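Local atomic coordinates of DUF3256 domain-containing protein (Porphyromonas gingivalis W83, PDB entry 2P3P), a protein that is of unknown function but belongs to the DUF3256 family, probably sits at a membrane and can bind a magnesium ion. Residues A[17-22]-A[30-35]; A[37-42]-A[61-66]; A[26-31]-A[52-57]; A[79-84]-A[162-167]; A[97-102]-A[154-159]. All coordinates share one frame; numbering follows the deposited sequence.

Contact 1: residues A[17-22]-A[30-35]; sequences LAMPES and EERNDL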
# COMPACT_ATOMS: atom_id res chain seq x y z
N LEU A 17 13.80 -2.01 -13.19
CA LEU A 17 15.14 -2.43 -13.52
C LEU A 17 16.16 -1.33 -13.10
O LEU A 17 17.26 -1.65 -12.64
CB LEU A 17 15.26 -2.69 -15.01
CG LEU A 17 14.62 -3.95 -15.58
CD1 LEU A 17 14.62 -3.89 -17.09
CD2 LEU A 17 15.38 -5.19 -15.11
N ALA A 18 15.79 -0.07 -13.30
CA ALA A 18 16.68 1.08 -12.96
C ALA A 18 16.51 1.67 -11.56
O ALA A 18 17.12 2.70 -11.22
CB ALA A 18 16.52 2.17 -14.01
N MSE A 19 15.69 1.06 -10.72
CA MSE A 19 15.50 1.53 -9.34
C MSE A 19 16.83 1.38 -8.58
O MSE A 19 17.44 0.32 -8.63
CB MSE A 19 14.40 0.70 -8.68
CG MSE A 19 14.03 1.09 -7.25
SE MSE A 19 12.65 -0.12 -6.60
CE MSE A 19 13.73 -1.73 -6.64
N PRO A 20 17.32 2.44 -7.93
CA PRO A 20 18.55 2.30 -7.16
C PRO A 20 18.33 1.29 -6.02
O PRO A 20 17.27 1.27 -5.36
CB PRO A 20 18.78 3.70 -6.57
CG PRO A 20 18.02 4.67 -7.47
CD PRO A 20 16.79 3.83 -7.91
N GLU A 21 19.33 0.46 -5.79
CA GLU A 21 19.28 -0.47 -4.65
C GLU A 21 18.96 0.24 -3.32
O GLU A 21 18.21 -0.29 -2.48
CB GLU A 21 20.62 -1.22 -4.53
CG GLU A 21 20.61 -2.29 -3.45
CD GLU A 21 21.88 -3.14 -3.44
OE1 GLU A 21 22.49 -3.38 -4.50
OE2 GLU A 21 22.25 -3.59 -2.35
N SER A 22 19.55 1.42 -3.11
CA SER A 22 19.36 2.18 -1.86
C SER A 22 17.93 2.58 -1.67
O SER A 22 17.48 2.64 -0.56
CB SER A 22 20.29 3.38 -1.78
OG SER A 22 20.38 3.92 -0.45
N GLU A 30 22.14 -6.64 -8.47
CA GLU A 30 22.47 -7.81 -9.26
C GLU A 30 21.43 -8.94 -9.13
O GLU A 30 21.06 -9.52 -10.12
CB GLU A 30 23.89 -8.29 -8.92
CG GLU A 30 24.94 -7.20 -9.13
CD GLU A 30 25.41 -6.54 -7.83
OE1 GLU A 30 24.56 -6.19 -6.96
OE2 GLU A 30 26.65 -6.39 -7.70
N GLU A 31 20.97 -9.24 -7.92
CA GLU A 31 19.86 -10.17 -7.74
C GLU A 31 18.60 -9.71 -8.52
O GLU A 31 17.94 -10.50 -9.18
CB GLU A 31 19.53 -10.33 -6.24
CG GLU A 31 20.58 -11.16 -5.48
CD GLU A 31 20.36 -11.13 -4.00
OE1 GLU A 31 19.74 -10.18 -3.50
OE2 GLU A 31 20.76 -12.09 -3.34
N ARG A 32 18.26 -8.43 -8.39
CA ARG A 32 17.12 -7.87 -9.11
C ARG A 32 17.25 -7.97 -10.63
O ARG A 32 16.32 -8.44 -11.32
CB ARG A 32 16.91 -6.41 -8.72
CG ARG A 32 15.73 -5.76 -9.41
CD ARG A 32 15.04 -4.65 -8.60
NE ARG A 32 15.96 -3.85 -7.79
CZ ARG A 32 16.64 -2.78 -8.19
NH1 ARG A 32 16.54 -2.33 -9.45
NH2 ARG A 32 17.45 -2.18 -7.33
N ASN A 33 18.38 -7.55 -11.16
CA ASN A 33 18.53 -7.55 -12.60
C ASN A 33 18.72 -8.98 -13.13
O ASN A 33 18.32 -9.28 -14.25
CB ASN A 33 19.56 -6.50 -13.06
CG ASN A 33 18.90 -5.17 -13.46
OD1 ASN A 33 18.40 -4.42 -12.60
ND2 ASN A 33 18.81 -4.93 -14.77
N ASP A 34 19.24 -9.89 -12.30
CA ASP A 34 19.29 -11.34 -12.66
C ASP A 34 17.87 -11.98 -12.60
O ASP A 34 17.50 -12.74 -13.49
CB ASP A 34 20.33 -12.13 -11.82
CG ASP A 34 21.83 -11.74 -12.10
OD1 ASP A 34 22.17 -11.13 -13.15
OD2 ASP A 34 22.70 -12.06 -11.26
N LEU A 35 17.05 -11.63 -11.60
CA LEU A 35 15.64 -12.07 -11.54
C LEU A 35 14.84 -11.67 -12.77
O LEU A 35 14.08 -12.45 -13.34
CB LEU A 35 14.95 -11.45 -10.31
CG LEU A 35 13.40 -11.36 -10.28
CD1 LEU A 35 12.81 -12.60 -9.61
CD2 LEU A 35 12.95 -10.11 -9.51
O HOH W 1 25.02 -4.46 -4.99
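Two helices joined by a loop meet here, the chain leaving helix 11-18 being gripped by Arg32 of helix 29-39. From CB outward, Arg32 first rests on Val27, then CG leaves anti to the backbone N (chi1 -179°), which sends the chain toward the loop. The chain then bends at chi2 and chi3, and CD meets the CE methyl of Met19, a selenomethionine. That methyl lies over one face of the guanidinium, with Met19 CE 3.3 Å from Arg32 NE. At the tip, Arg32 NH2 donates to Met19 O at 2.8 Å, bent to 132° and coming from above the carbonyl plane. Arg32 NH1 adds a weak bond to the same oxygen at 2.9 Å, and another weak one goes to Phe16 O. Beyond Arg32, Glu21 OE1 takes the backbone N-H of Met29. Glu21 and Glu30 bring like charges together, and one water sits between them, donating to Glu21 OE1 at 2.8 Å and to Glu30 OE1 at 2.7 Å.

Contact 2: residues A[37-42]-A[61-66]; sequences RRAGHL and FLLNRN
Asn64 OD1 is the best-held polar atom here, and within the two segments one bond grips it: the backbone N of Asn66 donates at 2.9 Å to Asn64 OD1, almost straight at 173° and in the carbonyl plane, on a lone pair. This is an Asx turn, made near the end of strand 58-64. The Asn64 CB bond points away from 37-42, and CG is anti to the backbone N. Its ND2 end is tied to Thr46 OG1, with a weaker bond to Gly44 O, so both ends of the amide are engaged and its rotation is fixed.

The contact itself is carried by leucine. Leu42 comes in obliquely across Leu63, its CD2 methyl 3.8 Å from Leu63 CB, while Leu42 CD1 lies 3.8 Å from Asn64 O. Nearer the helix end, Ala39 CB touches Leu63 CD1 at 4.1 Å. Between these two apolar points Gly40 leaves the helix with positive phi (71°), turning the chain so that Leu42 can face the strand. Leu42 O lies 3.5 Å from Arg65 CB, whose chain runs extended from CG to NE.

Leu42 N bonds to Glu13 OE1 and the backbone of Arg65 pairs with Ser43. Between the two segments themselves no hydrogen bond forms, so the hold there is largely apolar.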
# COMPACT_ATOMS: atom_id res chain seq x y z
N ARG A 37 16.09 -10.83 -15.69
CA ARG A 37 16.64 -11.58 -16.83
C ARG A 37 16.03 -12.97 -17.00
O ARG A 37 15.69 -13.36 -18.12
CB ARG A 37 18.17 -11.67 -16.80
CG ARG A 37 18.70 -12.09 -18.14
CD ARG A 37 20.22 -12.02 -18.28
NE ARG A 37 20.75 -10.72 -17.86
CZ ARG A 37 21.17 -10.42 -16.63
NH1 ARG A 37 21.11 -11.32 -15.65
NH2 ARG A 37 21.65 -9.21 -16.37
N ARG A 38 15.88 -13.70 -15.90
CA ARG A 38 15.23 -15.01 -15.97
C ARG A 38 13.73 -14.89 -16.31
O ARG A 38 13.15 -15.79 -16.94
CB ARG A 38 15.40 -15.77 -14.64
CG ARG A 38 16.84 -16.02 -14.27
CD ARG A 38 16.97 -16.93 -13.06
NE ARG A 38 16.38 -16.33 -11.87
CZ ARG A 38 17.02 -15.57 -10.97
NH1 ARG A 38 16.35 -15.09 -9.93
NH2 ARG A 38 18.33 -15.30 -11.09
N ALA A 39 13.11 -13.79 -15.87
CA ALA A 39 11.68 -13.50 -16.14
C ALA A 39 11.44 -13.16 -17.61
O ALA A 39 10.40 -13.50 -18.18
CB ALA A 39 11.20 -12.35 -15.28
N GLY A 40 12.40 -12.48 -18.21
CA GLY A 40 12.21 -11.88 -19.55
C GLY A 40 11.26 -10.71 -19.35
O GLY A 40 11.00 -10.33 -18.23
N HIS A 41 10.72 -10.16 -20.43
CA HIS A 41 9.86 -8.99 -20.31
C HIS A 41 8.59 -9.30 -19.47
O HIS A 41 8.02 -10.39 -19.51
CB HIS A 41 9.55 -8.38 -21.69
CG HIS A 41 10.73 -7.67 -22.29
ND1 HIS A 41 11.05 -7.73 -23.63
CD2 HIS A 41 11.66 -6.86 -21.73
CE1 HIS A 41 12.12 -6.99 -23.87
NE2 HIS A 41 12.51 -6.45 -22.73
N LEU A 42 8.22 -8.32 -18.66
CA LEU A 42 6.96 -8.38 -17.90
C LEU A 42 5.75 -8.18 -18.81
O LEU A 42 5.71 -7.25 -19.60
CB LEU A 42 6.96 -7.31 -16.82
CG LEU A 42 8.21 -7.25 -15.93
CD1 LEU A 42 7.92 -6.45 -14.65
CD2 LEU A 42 8.76 -8.64 -15.64
N PHE A 61 8.33 -12.46 -5.44
CA PHE A 61 7.95 -11.44 -6.40
C PHE A 61 6.78 -11.92 -7.24
O PHE A 61 6.77 -13.07 -7.67
CB PHE A 61 9.12 -11.14 -7.34
CG PHE A 61 10.32 -10.53 -6.69
CD1 PHE A 61 10.45 -9.16 -6.60
CD2 PHE A 61 11.30 -11.32 -6.14
CE1 PHE A 61 11.57 -8.60 -6.00
CE2 PHE A 61 12.42 -10.75 -5.55
CZ PHE A 61 12.52 -9.39 -5.47
N LEU A 62 5.79 -11.04 -7.44
CA LEU A 62 4.84 -11.13 -8.52
C LEU A 62 5.17 -10.00 -9.48
O LEU A 62 5.07 -8.85 -9.11
CB LEU A 62 3.40 -11.00 -8.03
CG LEU A 62 2.93 -12.11 -7.09
CD1 LEU A 62 1.48 -11.84 -6.70
CD2 LEU A 62 3.09 -13.48 -7.72
N LEU A 63 5.59 -10.37 -10.69
CA LEU A 63 6.04 -9.43 -11.72
C LEU A 63 5.03 -9.40 -12.87
O LEU A 63 4.91 -10.36 -13.60
CB LEU A 63 7.43 -9.82 -12.24
CG LEU A 63 8.54 -9.91 -11.19
CD1 LEU A 63 9.79 -10.51 -11.84
CD2 LEU A 63 8.89 -8.57 -10.55
N ASN A 64 4.34 -8.27 -13.01
CA ASN A 64 3.38 -8.06 -14.08
C ASN A 64 3.69 -6.70 -14.75
O ASN A 64 4.25 -5.81 -14.13
CB ASN A 64 1.95 -8.15 -13.47
CG ASN A 64 0.84 -7.98 -14.49
OD1 ASN A 64 0.69 -6.91 -15.09
ND2 ASN A 64 0.03 -9.02 -14.66
N ARG A 65 3.35 -6.58 -16.04
CA ARG A 65 3.59 -5.34 -16.80
C ARG A 65 2.97 -4.11 -16.14
O ARG A 65 3.46 -2.99 -16.33
CB ARG A 65 3.06 -5.47 -18.24
CG ARG A 65 3.53 -4.35 -19.18
CD ARG A 65 2.72 -4.26 -20.45
NE ARG A 65 3.27 -3.28 -21.39
CZ ARG A 65 4.34 -3.49 -22.15
NH1 ARG A 65 4.95 -4.67 -22.14
NH2 ARG A 65 4.75 -2.54 -22.97
N ASN A 66 1.88 -4.33 -15.41
CA ASN A 66 1.17 -3.24 -14.74
C ASN A 66 1.24 -3.17 -13.23
O ASN A 66 0.74 -2.21 -12.65
CB ASN A 66 -0.28 -3.22 -15.19
CG ASN A 66 -0.39 -2.94 -16.68
OD1 ASN A 66 -1.03 -3.69 -17.41
ND2 ASN A 66 0.27 -1.87 -17.14

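Contact 3: residues A[26-31]-A[52-57]; sequences IVTMEE and ESSLGG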
# COMPACT_ATOMS: atom_id res chain seq x y z
N ILE A 26 15.87 -4.58 -0.68
CA ILE A 26 15.28 -5.87 -0.37
C ILE A 26 16.10 -7.00 -0.96
O ILE A 26 16.24 -8.08 -0.35
CB ILE A 26 13.81 -5.91 -0.89
CG1 ILE A 26 13.01 -4.80 -0.22
CG2 ILE A 26 13.17 -7.29 -0.69
CD1 ILE A 26 13.26 -4.70 1.21
N VAL A 27 16.58 -6.76 -2.17
CA VAL A 27 17.52 -7.63 -2.87
C VAL A 27 18.61 -6.72 -3.41
O VAL A 27 18.41 -5.49 -3.51
CB VAL A 27 16.88 -8.44 -4.06
CG1 VAL A 27 15.86 -9.49 -3.58
CG2 VAL A 27 16.26 -7.51 -5.14
N THR A 28 19.74 -7.29 -3.79
CA THR A 28 20.81 -6.47 -4.39
C THR A 28 20.43 -6.08 -5.80
O THR A 28 19.52 -6.68 -6.39
CB THR A 28 22.17 -7.21 -4.42
OG1 THR A 28 22.02 -8.40 -5.19
CG2 THR A 28 22.65 -7.57 -3.02
N MSE A 29 21.17 -5.13 -6.38
CA MSE A 29 20.90 -4.70 -7.76
C MSE A 29 21.08 -5.89 -8.71
O MSE A 29 20.27 -6.14 -9.61
CB MSE A 29 21.86 -3.56 -8.15
CG MSE A 29 21.77 -3.13 -9.60
SE MSE A 29 20.01 -2.34 -9.96
CE MSE A 29 20.42 -0.48 -9.68
N GLU A 30 22.14 -6.64 -8.47
CA GLU A 30 22.47 -7.81 -9.26
C GLU A 30 21.43 -8.94 -9.13
O GLU A 30 21.06 -9.52 -10.12
CB GLU A 30 23.89 -8.29 -8.92
CG GLU A 30 24.94 -7.20 -9.13
CD GLU A 30 25.41 -6.54 -7.83
OE1 GLU A 30 24.56 -6.19 -6.96
OE2 GLU A 30 26.65 -6.39 -7.70
N GLU A 31 20.97 -9.24 -7.92
CA GLU A 31 19.86 -10.17 -7.74
C GLU A 31 18.60 -9.71 -8.52
O GLU A 31 17.94 -10.50 -9.18
CB GLU A 31 19.53 -10.33 -6.24
CG GLU A 31 20.58 -11.16 -5.48
CD GLU A 31 20.36 -11.13 -4.00
OE1 GLU A 31 19.74 -10.18 -3.50
OE2 GLU A 31 20.76 -12.09 -3.34
N GLU A 52 16.26 -16.23 -1.99
CA GLU A 52 16.83 -16.04 -0.66
C GLU A 52 17.93 -15.02 -0.89
O GLU A 52 18.96 -15.32 -1.49
CB GLU A 52 17.39 -17.34 -0.07
CG GLU A 52 16.32 -18.40 0.22
CD GLU A 52 16.91 -19.71 0.73
OE1 GLU A 52 16.71 -20.74 0.05
OE2 GLU A 52 17.57 -19.71 1.79
N SER A 53 17.70 -13.79 -0.44
CA SER A 53 18.63 -12.71 -0.75
C SER A 53 19.93 -12.82 0.05
O SER A 53 19.94 -13.14 1.24
CB SER A 53 17.98 -11.34 -0.58
OG SER A 53 18.96 -10.31 -0.75
N SER A 54 21.04 -12.53 -0.63
CA SER A 54 22.34 -12.44 0.02
C SER A 54 22.30 -11.41 1.14
O SER A 54 23.17 -11.40 2.00
CB SER A 54 23.42 -12.03 -0.98
OG SER A 54 23.16 -10.73 -1.50
N LEU A 55 21.29 -10.54 1.10
CA LEU A 55 21.16 -9.48 2.10
C LEU A 55 20.54 -10.01 3.40
O LEU A 55 20.59 -9.36 4.44
CB LEU A 55 20.34 -8.31 1.53
CG LEU A 55 21.08 -7.54 0.42
CD1 LEU A 55 20.20 -6.54 -0.28
CD2 LEU A 55 22.30 -6.80 1.01
N GLY A 56 19.97 -11.21 3.32
CA GLY A 56 19.24 -11.83 4.39
C GLY A 56 17.80 -11.90 3.90
O GLY A 56 17.32 -11.03 3.17
N GLY A 57 17.11 -12.96 4.26
CA GLY A 57 15.68 -12.95 4.08
C GLY A 57 15.18 -13.37 2.73
O GLY A 57 15.77 -13.11 1.66
O HOH W 2 16.20 -9.03 2.19
O HOH W 3 23.88 -10.16 -4.73
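Segment 26-31 arrives as loop and enters helix 29-39 with Thr28 at the N-cap; segment 52-57 folds back through a type I turn from Ser53 to Gly56, and the two come nearest at Val27 and Ser53. Thr28 and Glu31 form a capping box: Glu31 N donates to Thr28 OG1 at 3.0 Å, and Thr28 N returns a bond to Glu31 OE1 at 2.9 Å, meeting it from above the carboxylate plane. The same carboxylate grips the turn, both oxygens using their syn lone pairs. Ser53 OG donates to Glu31 OE1 at 2.9 Å, and Ser54 N to Glu31 OE2 at 2.8 Å, nearly straight at 176°. Two donors hold Glu31 OE1, and the group is pinned from both segments, which would favour its charged form. Beside this polar cluster, Leu55 CD1 lies 3.5 Å from Val27 C. The helix start thus sits against the hairpin turn between strands 47-52 and 58-64, with Val27 packing on Leu51, Val59 and Phe61.

Contact 4: residues A[79-84]-A[162-167]; sequences FMRILP and ESDTLS
Arg81 and Asp164 cross obliquely, the guanidinium and carboxylate planes turned 47° apart. Arg81 NH1 and Asp164 OD1 make a long salt bridge at 3.9 Å, of charges alone: the oxygen lies well out of the guanidinium plane and no N-H points at it. A water closes the gap: it accepts from Arg81 NH2 at 2.7 Å and donates to Asp164 OD1 at 2.8 Å. At the guanidinium edge, Arg81 NH1 gives a weak bond to Ser163 O at 3.0 Å, bent to 127°, and another weak one to Ser160 O. The chain bend at chi3 (68°) carries the group there, while NE is spent on Asn66 O.

Asp164 meets the strand in two further ways. It passes Leu83 in the opposite direction, with Leu83 CD2 beside OD1, and comes tip to tip with Pro84, where Asp164 OD2 is 3.3 Å from Pro84 CD. A second water donates to both Ile82 O and Asp164 OD1, so two waters serve that oxygen.

Asp164 is the centre of an inverse gamma turn. Strand 77-84 of the seven-stranded sheet thus meets the loop before strand 165-170 of the four-stranded one, with Trp197 of strand 193-197 touching both Leu83 and Asp164.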
# COMPACT_ATOMS: atom_id res chain seq x y z
N PHE A 79 4.03 -2.97 -2.91
CA PHE A 79 3.21 -3.07 -4.10
C PHE A 79 3.43 -1.77 -4.87
O PHE A 79 3.32 -0.71 -4.30
CB PHE A 79 1.76 -3.26 -3.73
CG PHE A 79 0.86 -3.39 -4.91
CD1 PHE A 79 0.73 -4.64 -5.54
CD2 PHE A 79 0.17 -2.30 -5.40
CE1 PHE A 79 -0.12 -4.79 -6.67
CE2 PHE A 79 -0.68 -2.45 -6.52
CZ PHE A 79 -0.81 -3.69 -7.16
N MSE A 80 3.80 -1.87 -6.13
CA MSE A 80 4.09 -0.67 -6.88
C MSE A 80 3.49 -0.71 -8.26
O MSE A 80 3.34 -1.80 -8.88
CB MSE A 80 5.61 -0.43 -7.01
CG MSE A 80 6.29 -1.42 -7.86
SE MSE A 80 8.22 -1.01 -8.07
CE MSE A 80 8.74 -1.43 -6.28
N ARG A 81 3.14 0.48 -8.73
CA ARG A 81 2.45 0.66 -10.02
C ARG A 81 2.79 2.04 -10.54
O ARG A 81 3.09 2.90 -9.75
CB ARG A 81 0.94 0.61 -9.85
CG ARG A 81 0.39 -0.75 -9.55
CD ARG A 81 -1.08 -0.86 -9.89
NE ARG A 81 -1.28 -0.78 -11.34
CZ ARG A 81 -2.41 -0.38 -11.89
NH1 ARG A 81 -3.40 0.05 -11.14
NH2 ARG A 81 -2.51 -0.36 -13.21
N ILE A 82 2.68 2.22 -11.86
CA ILE A 82 2.68 3.52 -12.51
C ILE A 82 1.25 4.07 -12.49
O ILE A 82 0.29 3.37 -12.75
CB ILE A 82 3.15 3.42 -14.01
CG1 ILE A 82 4.54 2.87 -14.08
CG2 ILE A 82 3.27 4.83 -14.66
CD1 ILE A 82 5.55 3.82 -13.51
N LEU A 83 1.13 5.36 -12.24
CA LEU A 83 -0.11 6.11 -12.37
C LEU A 83 0.12 7.30 -13.30
O LEU A 83 1.21 7.92 -13.33
CB LEU A 83 -0.60 6.63 -11.01
CG LEU A 83 -0.84 5.65 -9.88
CD1 LEU A 83 -1.14 6.37 -8.56
CD2 LEU A 83 -1.94 4.71 -10.29
N PRO A 84 -0.88 7.61 -14.12
CA PRO A 84 -0.68 8.69 -15.07
C PRO A 84 -0.72 10.04 -14.41
O PRO A 84 -1.69 10.34 -13.74
CB PRO A 84 -1.88 8.55 -16.02
CG PRO A 84 -2.90 7.80 -15.31
CD PRO A 84 -2.21 6.98 -14.24
N GLU A 162 -5.59 -3.32 -11.49
CA GLU A 162 -6.13 -3.16 -12.83
C GLU A 162 -6.82 -1.83 -13.13
O GLU A 162 -7.09 -1.56 -14.30
CB GLU A 162 -7.10 -4.29 -13.13
CG GLU A 162 -6.83 -5.50 -12.27
CD GLU A 162 -7.68 -6.67 -12.62
OE1 GLU A 162 -8.58 -6.52 -13.50
OE2 GLU A 162 -7.45 -7.73 -11.99
N SER A 163 -7.19 -1.07 -12.11
CA SER A 163 -7.71 0.28 -12.31
C SER A 163 -6.94 1.23 -11.42
O SER A 163 -6.22 0.79 -10.52
CB SER A 163 -9.20 0.39 -11.99
OG SER A 163 -9.92 -0.74 -12.45
N ASP A 164 -7.11 2.54 -11.67
CA ASP A 164 -6.43 3.56 -10.87
C ASP A 164 -7.33 3.91 -9.65
O ASP A 164 -7.87 5.01 -9.50
CB ASP A 164 -6.02 4.78 -11.74
CG ASP A 164 -5.09 4.42 -12.92
OD1 ASP A 164 -4.45 3.34 -12.90
OD2 ASP A 164 -4.97 5.26 -13.87
N THR A 165 -7.46 2.92 -8.79
CA THR A 165 -8.28 3.02 -7.60
C THR A 165 -7.56 2.28 -6.47
O THR A 165 -6.75 1.38 -6.71
CB THR A 165 -9.70 2.42 -7.82
OG1 THR A 165 -9.63 1.00 -8.07
CG2 THR A 165 -10.41 3.09 -9.01
N LEU A 166 -7.92 2.64 -5.24
CA LEU A 166 -7.40 1.99 -4.03
C LEU A 166 -8.50 1.95 -3.00
O LEU A 166 -9.44 2.76 -3.08
CB LEU A 166 -6.16 2.69 -3.46
CG LEU A 166 -6.21 4.05 -2.76
CD1 LEU A 166 -6.86 4.01 -1.39
CD2 LEU A 166 -4.75 4.61 -2.62
N SER A 167 -8.37 1.00 -2.07
CA SER A 167 -9.27 0.82 -0.97
C SER A 167 -8.44 0.85 0.31
O SER A 167 -7.28 0.42 0.34
CB SER A 167 -10.00 -0.52 -1.14
OG SER A 167 -10.98 -0.75 -0.18
O HOH W 4 -4.97 0.70 -13.82
O HOH W 5 -1.97 3.16 -14.21

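Contact 5: residues A[97-102]-A[154-159]; sequences TVLHPV and YMQVSL
The tighter part of this contact is Val102 against Tyr154. Val102 lies over one face of the phenol ring, its CB 4.2 Å above the plane and offset toward the rim, and Val102 CG1, anti to its own backbone N, comes 3.9 Å from Tyr154 CD2. The two cross at about a right angle. A second touch lies further along, where Thr97 CG2 meets Gln156 CG at 4.0 Å. The Thr97 hydroxyl is bonded to Ser105 OG instead.

The other side is loose. Gln156 is extended beyond CG, and its NE2 lies 4.1 Å from Thr97 CG2 and 4.2 Å from CD2 of the exposed Leu99. No hydrogen bond crosses between the segments.

Val102 follows a cis peptide before Pro101, in the connection of the beta hairpin formed by strands 90-98 and 104-111. Strand 155-159, outermost in the four-stranded antiparallel sheet, bonds to strand 104-111 through Met155, and Tyr154 just before it is about 9 Å, side chain to side chain, from magnesium-binding Ser149.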
# COMPACT_ATOMS: atom_id res chain seq x y z
N THR A 97 3.32 -2.19 3.22
CA THR A 97 2.43 -2.57 4.28
C THR A 97 3.07 -3.59 5.20
O THR A 97 3.37 -4.74 4.79
CB THR A 97 1.10 -3.19 3.72
OG1 THR A 97 0.47 -2.32 2.78
CG2 THR A 97 0.15 -3.49 4.87
N VAL A 98 3.28 -3.20 6.46
CA VAL A 98 3.70 -4.19 7.48
C VAL A 98 2.45 -5.04 7.80
O VAL A 98 1.33 -4.52 7.83
CB VAL A 98 4.30 -3.51 8.73
CG1 VAL A 98 5.44 -2.61 8.34
CG2 VAL A 98 3.25 -2.72 9.44
N LEU A 99 2.62 -6.35 7.96
CA LEU A 99 1.43 -7.23 8.07
C LEU A 99 1.22 -7.69 9.53
O LEU A 99 0.12 -8.14 9.89
CB LEU A 99 1.52 -8.43 7.11
CG LEU A 99 1.67 -8.17 5.60
CD1 LEU A 99 2.09 -9.49 4.90
CD2 LEU A 99 0.41 -7.58 4.94
N HIS A 100 2.27 -7.52 10.34
CA HIS A 100 2.30 -7.88 11.74
C HIS A 100 3.20 -6.88 12.48
O HIS A 100 4.21 -6.46 11.91
CB HIS A 100 2.86 -9.29 11.87
CG HIS A 100 2.00 -10.31 11.21
ND1 HIS A 100 0.80 -10.71 11.73
CD2 HIS A 100 2.14 -10.97 10.02
CE1 HIS A 100 0.23 -11.59 10.93
NE2 HIS A 100 1.02 -11.76 9.88
N PRO A 101 2.88 -6.54 13.74
CA PRO A 101 1.77 -7.01 14.57
C PRO A 101 0.37 -6.49 14.20
O PRO A 101 -0.62 -7.13 14.55
CB PRO A 101 2.16 -6.59 15.99
CG PRO A 101 3.11 -5.49 15.83
CD PRO A 101 3.76 -5.61 14.49
N VAL A 102 0.28 -5.37 13.48
CA VAL A 102 -1.02 -4.91 12.95
C VAL A 102 -0.81 -4.27 11.57
O VAL A 102 0.06 -3.43 11.39
CB VAL A 102 -1.74 -3.92 13.91
CG1 VAL A 102 -3.18 -3.63 13.41
CG2 VAL A 102 -1.79 -4.47 15.32
N TYR A 154 -4.30 2.57 12.87
CA TYR A 154 -3.75 1.69 11.83
C TYR A 154 -4.73 1.55 10.68
O TYR A 154 -5.94 1.41 10.89
CB TYR A 154 -3.37 0.32 12.39
CG TYR A 154 -2.47 0.36 13.60
CD1 TYR A 154 -1.14 0.71 13.47
CD2 TYR A 154 -2.93 0.01 14.87
CE1 TYR A 154 -0.29 0.75 14.56
CE2 TYR A 154 -2.07 0.06 15.98
CZ TYR A 154 -0.75 0.41 15.81
OH TYR A 154 0.15 0.47 16.87
N MSE A 155 -4.21 1.62 9.47
CA MSE A 155 -5.00 1.43 8.27
C MSE A 155 -4.18 0.69 7.21
O MSE A 155 -2.99 0.95 7.00
CB MSE A 155 -5.52 2.77 7.69
CG MSE A 155 -6.41 3.56 8.65
SE MSE A 155 -6.62 5.40 8.04
CE MSE A 155 -7.34 6.22 9.72
N GLN A 156 -4.83 -0.27 6.57
CA GLN A 156 -4.23 -1.06 5.51
C GLN A 156 -4.79 -0.63 4.15
O GLN A 156 -6.01 -0.61 3.92
CB GLN A 156 -4.52 -2.56 5.72
CG GLN A 156 -3.88 -3.44 4.65
CD GLN A 156 -3.98 -4.92 4.97
OE1 GLN A 156 -4.75 -5.33 5.86
NE2 GLN A 156 -3.27 -5.71 4.20
N VAL A 157 -3.88 -0.29 3.24
CA VAL A 157 -4.24 0.08 1.90
C VAL A 157 -4.00 -1.05 0.89
O VAL A 157 -3.00 -1.75 0.96
CB VAL A 157 -3.37 1.26 1.51
CG1 VAL A 157 -3.58 1.62 0.05
CG2 VAL A 157 -3.66 2.48 2.47
N SER A 158 -4.94 -1.17 -0.05
CA SER A 158 -4.79 -2.04 -1.24
C SER A 158 -5.00 -1.22 -2.52
O SER A 158 -6.11 -0.82 -2.83
CB SER A 158 -5.82 -3.15 -1.22
OG SER A 158 -5.52 -4.11 -2.24
N LEU A 159 -3.94 -0.98 -3.25
CA LEU A 159 -4.06 -0.38 -4.60
C LEU A 159 -4.51 -1.46 -5.58
O LEU A 159 -3.99 -2.61 -5.58
CB LEU A 159 -2.69 0.21 -4.97
CG LEU A 159 -2.55 0.89 -6.31
CD1 LEU A 159 -3.50 2.08 -6.42
CD2 LEU A 159 -1.07 1.32 -6.44

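Contacts 1, 2 and 3 gather round helix 29-39. Contacts 1 and 3 have centres about 9 Å apart and share Glu30 and Glu31; Leu35 of contact 1 packs on Phe61 and Leu63 of contact 2, and Phe61 CZ reaches Val27 CG1 of contact 3 at 3.8 Å. Contacts 4 and 5, about 17 Å apart between centres, join the two antiparallel sheets, and Ser158 N lies 2.9 Å from Ser167 O, a probable hydrogen bond. Two links reach contact 4: Asn66 O of contact 2 to Arg81 NE at 2.8 Å, and Met19 SE of contact 1 to Met80 CE at 4.1 Å. Only contact 5 lies near the magnesium-binding Ser149; the ion is absent here.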